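Local coordinates for thymidylate synthase ThyX (Streptomyces cacaoi subsp. asoensis, PDB 4P5B) that methylates UMP and dUMP as an FAD-dependent enzyme of the ThyX family and works as a homotetramer, at the interface of chains A and B and the interface of chains A and C. Residues are numbered along the deposited sequence; one frame, centred on the assembly and turned at random. Chains: chain A/B/C, Thymidylate synthase ThyX.

Contact 1 lies between chains A and B, contacts 2 and 3 between chains A and C, so chain A binds two partners of the homotetramer through separate surfaces. Measured between the centres of their C-alpha atoms, contacts 2 and 3 are about 15 Å apart, 1 and 3 about 24 Å and 1 and 2 about 34 Å. The contacts share no residue, but helix 78-85 of contact 1 follows directly on strand 69-77, whose first residue enters contact 2. In chain C, strand 13-20 (contact 2) leads to helix 23-35 (contact 3). Such continuity may couple the interfaces, which matters because each FAD site is built from three monomers.

Contact 1: the interface of chains A and B. Residues chain A 79, 107, 109, 115, 137, 145, 208; chain B 164, 167.
B:Leu167 pushes its forked tip into a greasy pocket on chain A, and packing of carbon on carbon makes up most of the contact. With CG anti to the carbonyl carbon (chi1 -56°) the fork points at chain A, and its two methyls meet different walls. CD2 sits over a face of the A:Phe79 ring, off toward the rim, as a CH-pi contact modelled too close for its length to be weighed. CD1 meets the A:Tyr107 ring in plane at its edge, 3.7 Å from CD1 of that ring, and also lies 3.8 Å from A:Pro109 CD. A branched leucine suits such a place. B:Ile164 slides past A:Pro109 in the opposite direction, its CD1 4.0 Å from CG of the rigid proline ring.

Hydrogen bonds within chain A are likely to hold the walls in place. A:Tyr145 OH donates to the backbone A:Tyr107 O at 2.8 Å, at a C=O...donor angle of 162°, and the same A:Tyr145 OH rests 3.7 Å from B:Leu167 CB. At the far end of A:Tyr107, its phenol OH donates to A:Glu208 OE1 at 2.6 Å, which receives it on its anti lone pair; this bond is likely to restrain the ring.

The patch and its two-fold twin help join A to B in the tetramer.

Contact 2: the interface of chains A and C. Residues chain A 18-20, 69; chain C 19-20, 68-69.
A:Ser20 and C:Ser20 face each other through their beta-carbons, CB to CB at 3.7 Å, where two ThyX subunits meet about a two-fold axis. Beside them a second pair of like residues, A:Ser69 and C:Ser69, brings CB to within 3.9 Å of CB. Serine suits such self-pairing because a small side chain lets the last residue of strand 13-20 and the first of strand 69-77 come close to their own copies, yet still carries a hydroxyl.

Farther out, the hydroxyls take over. A:Ser69 OG and C:Ser69 OG share a hydrogen bond of 3.1 Å whose direction is not settled, since each hydroxyl can give or accept. In both copies OG lies between the backbone N and the carbonyl carbon, which turns each toward the other.

At the polar rim C:Ser20 OG donates to A:Asp18 OD2, a carboxylate oxygen, at 2.6 Å, arriving on the syn side but 28° out of the carboxylate plane. With CG anti to the backbone N (chi1 -170°), the short acidic side chain reaches across to the hydroxyl, for which an aspartate offers a strong acceptor. A leucine in place of A:Asp18 would probably leave the hydroxyl of C:Ser20 without this acceptor and facing an apolar branch.

Contact 3: the interface of chains A and C. Residues chain A 93, 177-178; chain C 28-29, 32, 39-40.
A:Tyr178 from strand 174-181 drives the CD2/CE2 edge of its ring between C:Ala29 and C:Val32 of helix 23-35 in chain C, a strand-to-helix packing between ThyX subunits. Chain C buries more surface of this residue, 85 Å², than is buried of any other in the patch. CD2 is 3.8 Å from C:Ala29 CA, on one side of the ring plane, and CE2 is 3.9 Å from C:Val32 CB, on the other. An alanine suits this turn of the helix, since its short side chain lets the ring approach the backbone itself.

Beyond the ring, the phenol A:Tyr178 OH donates to the side-chain amide oxygen C:Asn40 OD1 at 2.7 Å. C:Asn40 holds CG anti to its backbone N (chi1 -167°), which carries OD1 to the phenol. That oxygen sits in the plane of the ring at its edge, whereas the amide is turned 61° from the ring. The phenol comes to it from the side of the C=O bond, at a C=O...donor angle of 105°, and tilted out of the carbonyl plane. Tyrosine thus combines an apolar edge with a polar end.

Next to the ring A:Asn93 packs with its aliphatic CB, 3.9 Å from C:Val32 CG1.

In the second shell, the extended side chain of C:Lys28 spans from helix 23-35 to the 3-10 helix 36-41, where NZ donates to the backbone C:Asn40 O at 3.0 Å and probably steadies that residue.

Contact 1: the interface of chains A and B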
# COMPACT_ATOMS: atom_id res chain seq x y z
N PHE A 79 -2.63 20.91 -11.59
CA PHE A 79 -3.44 20.98 -10.35
C PHE A 79 -4.47 19.80 -10.26
O PHE A 79 -4.73 19.32 -9.19
CB PHE A 79 -4.09 22.36 -10.14
CG PHE A 79 -5.30 22.61 -11.04
CD1 PHE A 79 -5.17 23.28 -12.25
CD2 PHE A 79 -6.54 22.14 -10.68
CE1 PHE A 79 -6.26 23.46 -13.12
CE2 PHE A 79 -7.64 22.34 -11.54
CZ PHE A 79 -7.47 23.01 -12.78
N TYR A 107 -4.56 25.16 -19.08
CA TYR A 107 -5.93 24.99 -18.86
C TYR A 107 -6.61 26.30 -18.50
O TYR A 107 -6.13 27.02 -17.65
CB TYR A 107 -6.16 23.98 -17.74
CG TYR A 107 -7.61 23.74 -17.43
CD1 TYR A 107 -8.20 24.42 -16.41
CD2 TYR A 107 -8.41 22.92 -18.22
CE1 TYR A 107 -9.54 24.27 -16.11
CE2 TYR A 107 -9.79 22.77 -17.93
CZ TYR A 107 -10.32 23.42 -16.89
OH TYR A 107 -11.67 23.29 -16.55
N PRO A 109 -10.93 27.12 -17.62
CA PRO A 109 -12.27 26.52 -17.56
C PRO A 109 -13.11 26.96 -18.76
O PRO A 109 -12.88 28.05 -19.33
CB PRO A 109 -12.88 27.11 -16.31
CG PRO A 109 -11.85 27.98 -15.69
CD PRO A 109 -10.64 28.05 -16.52
N LEU A 115 -18.15 29.66 -11.96
CA LEU A 115 -16.89 30.35 -11.60
C LEU A 115 -16.76 30.93 -10.18
O LEU A 115 -15.66 31.26 -9.73
CB LEU A 115 -16.48 31.33 -12.67
CG LEU A 115 -16.33 30.62 -14.03
CD1 LEU A 115 -16.59 31.58 -15.17
CD2 LEU A 115 -14.98 29.90 -14.22
N VAL A 137 -11.59 35.51 -16.27
CA VAL A 137 -10.72 34.41 -16.00
C VAL A 137 -9.82 34.21 -17.21
O VAL A 137 -8.60 34.25 -17.11
CB VAL A 137 -11.55 33.12 -15.69
CG1 VAL A 137 -10.65 31.87 -15.73
CG2 VAL A 137 -12.21 33.23 -14.33
N TYR A 145 -0.16 33.33 -18.06
CA TYR A 145 0.45 32.20 -18.76
C TYR A 145 1.43 32.66 -19.79
O TYR A 145 2.53 32.07 -19.93
CB TYR A 145 -0.60 31.39 -19.52
CG TYR A 145 -1.68 30.77 -18.70
CD1 TYR A 145 -1.55 30.67 -17.32
CD2 TYR A 145 -2.83 30.24 -19.32
CE1 TYR A 145 -2.57 30.13 -16.55
CE2 TYR A 145 -3.87 29.69 -18.57
CZ TYR A 145 -3.72 29.63 -17.17
OH TYR A 145 -4.74 29.07 -16.40
N GLU A 208 -12.70 19.70 -12.19
CA GLU A 208 -11.73 19.21 -13.15
C GLU A 208 -11.35 17.76 -12.91
O GLU A 208 -11.34 16.97 -13.87
CB GLU A 208 -10.50 20.08 -13.20
CG GLU A 208 -10.67 21.39 -13.97
CD GLU A 208 -11.54 22.42 -13.23
OE1 GLU A 208 -12.11 23.30 -13.94
OE2 GLU A 208 -11.69 22.36 -11.99
N ILE B 164 -10.29 28.25 -8.64
CA ILE B 164 -10.10 28.63 -10.02
C ILE B 164 -9.03 29.66 -10.06
O ILE B 164 -8.16 29.61 -10.96
CB ILE B 164 -11.40 29.19 -10.68
CG1 ILE B 164 -12.45 28.10 -10.82
CG2 ILE B 164 -11.09 29.77 -12.11
CD1 ILE B 164 -12.06 27.04 -11.86
N LEU B 167 -5.34 28.91 -10.62
CA LEU B 167 -4.78 28.29 -11.81
C LEU B 167 -3.62 29.10 -12.32
O LEU B 167 -2.72 28.54 -12.97
CB LEU B 167 -5.78 28.14 -12.94
CG LEU B 167 -7.08 27.38 -12.70
CD1 LEU B 167 -7.89 27.16 -14.00
CD2 LEU B 167 -6.85 26.17 -11.95

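Contact 2: the interface of chains A and C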
# COMPACT_ATOMS: atom_id res chain seq x y z
N ASP A 18 -5.61 0.10 -22.05
CA ASP A 18 -5.44 -1.34 -21.89
C ASP A 18 -6.32 -1.74 -20.74
O ASP A 18 -6.61 -0.91 -19.90
CB ASP A 18 -3.98 -1.65 -21.57
CG ASP A 18 -3.67 -3.14 -21.64
OD1 ASP A 18 -4.22 -3.86 -22.55
OD2 ASP A 18 -2.89 -3.59 -20.75
N SER A 19 -6.83 -2.97 -20.74
CA SER A 19 -7.50 -3.48 -19.56
C SER A 19 -7.52 -4.97 -19.63
O SER A 19 -7.36 -5.58 -20.72
CB SER A 19 -8.96 -3.04 -19.45
OG SER A 19 -9.68 -3.52 -20.58
N SER A 20 -7.68 -5.52 -18.43
CA SER A 20 -8.09 -6.88 -18.23
C SER A 20 -9.08 -6.89 -17.08
O SER A 20 -8.68 -7.02 -15.92
CB SER A 20 -6.91 -7.72 -17.81
OG SER A 20 -7.36 -9.03 -17.99
N SER A 69 -7.15 -5.04 -14.10
CA SER A 69 -6.45 -3.80 -14.21
C SER A 69 -7.07 -2.97 -15.31
O SER A 69 -7.75 -3.51 -16.24
CB SER A 69 -4.93 -3.98 -14.40
OG SER A 69 -4.66 -4.48 -15.67
N SER C 19 -4.24 -12.26 -17.62
CA SER C 19 -3.18 -11.26 -17.62
C SER C 19 -3.39 -10.19 -18.64
O SER C 19 -4.12 -10.36 -19.62
CB SER C 19 -1.86 -11.92 -17.98
OG SER C 19 -1.92 -12.26 -19.35
N SER C 20 -2.70 -9.10 -18.41
CA SER C 20 -2.58 -8.06 -19.39
C SER C 20 -1.26 -7.45 -19.05
O SER C 20 -1.22 -6.57 -18.23
CB SER C 20 -3.59 -6.99 -19.14
OG SER C 20 -3.50 -6.06 -20.18
N ASN C 68 0.28 -3.30 -15.46
CA ASN C 68 -0.10 -4.63 -15.92
C ASN C 68 -0.66 -5.37 -14.76
O ASN C 68 -0.73 -4.84 -13.68
CB ASN C 68 1.08 -5.40 -16.50
CG ASN C 68 2.29 -5.36 -15.59
OD1 ASN C 68 3.33 -4.77 -15.92
ND2 ASN C 68 2.16 -5.97 -14.44
N SER C 69 -1.11 -6.59 -15.02
CA SER C 69 -1.53 -7.50 -13.97
C SER C 69 -1.43 -8.91 -14.46
O SER C 69 -1.50 -9.17 -15.64
CB SER C 69 -2.96 -7.23 -13.52
OG SER C 69 -3.82 -7.32 -14.61

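Contact 3: the interface of chains A and C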
# COMPACT_ATOMS: atom_id res chain seq x y z
N ASN A 93 2.75 6.89 -14.48
CA ASN A 93 3.95 7.49 -15.10
C ASN A 93 3.57 8.73 -15.83
O ASN A 93 2.63 8.69 -16.58
CB ASN A 93 4.66 6.51 -16.00
CG ASN A 93 5.50 5.55 -15.18
OD1 ASN A 93 6.62 5.88 -14.77
ND2 ASN A 93 4.94 4.39 -14.88
N LEU A 177 -0.17 11.52 -18.48
CA LEU A 177 0.34 10.41 -17.69
C LEU A 177 -0.47 9.18 -18.03
O LEU A 177 -1.59 9.30 -18.55
CB LEU A 177 0.18 10.69 -16.15
CG LEU A 177 -1.21 10.99 -15.51
CD1 LEU A 177 -2.02 9.81 -15.55
CD2 LEU A 177 -1.15 11.29 -14.09
N TYR A 178 0.10 8.02 -17.75
CA TYR A 178 -0.60 6.75 -17.69
C TYR A 178 -0.96 6.51 -16.22
O TYR A 178 -0.17 6.82 -15.30
CB TYR A 178 0.37 5.66 -18.13
CG TYR A 178 0.57 5.63 -19.61
CD1 TYR A 178 -0.52 5.32 -20.46
CD2 TYR A 178 1.78 5.96 -20.19
CE1 TYR A 178 -0.37 5.29 -21.80
CE2 TYR A 178 1.95 5.97 -21.55
CZ TYR A 178 0.85 5.63 -22.36
OH TYR A 178 0.92 5.61 -23.72
N LYS C 28 6.11 2.22 -23.34
CA LYS C 28 5.15 3.35 -23.35
C LYS C 28 5.12 4.13 -22.08
O LYS C 28 5.32 5.37 -22.08
CB LYS C 28 3.75 2.90 -23.75
CG LYS C 28 3.69 2.57 -25.26
CD LYS C 28 2.30 2.07 -25.65
CE LYS C 28 2.15 1.92 -27.18
NZ LYS C 28 0.66 1.99 -27.62
N ALA C 29 5.01 3.41 -20.98
CA ALA C 29 5.01 4.01 -19.66
C ALA C 29 6.26 4.76 -19.32
O ALA C 29 6.18 5.82 -18.68
CB ALA C 29 4.66 2.99 -18.60
N VAL C 32 6.45 8.12 -21.85
CA VAL C 32 5.65 9.27 -21.49
C VAL C 32 6.45 10.36 -20.75
O VAL C 32 6.20 11.53 -20.93
CB VAL C 32 4.36 8.92 -20.75
CG1 VAL C 32 4.61 8.60 -19.25
CG2 VAL C 32 3.36 10.05 -20.87
N ALA C 39 4.41 9.35 -26.89
CA ALA C 39 4.71 7.98 -26.43
C ALA C 39 3.54 6.99 -26.70
O ALA C 39 3.77 5.81 -26.99
CB ALA C 39 5.05 7.98 -24.94
N ASN C 40 2.30 7.47 -26.60
CA ASN C 40 1.19 6.56 -26.77
C ASN C 40 1.03 6.05 -28.22
O ASN C 40 0.63 4.90 -28.41
CB ASN C 40 -0.14 7.13 -26.25
CG ASN C 40 -1.23 6.03 -26.15
OD1 ASN C 40 -1.03 4.99 -25.53
ND2 ASN C 40 -2.37 6.26 -26.80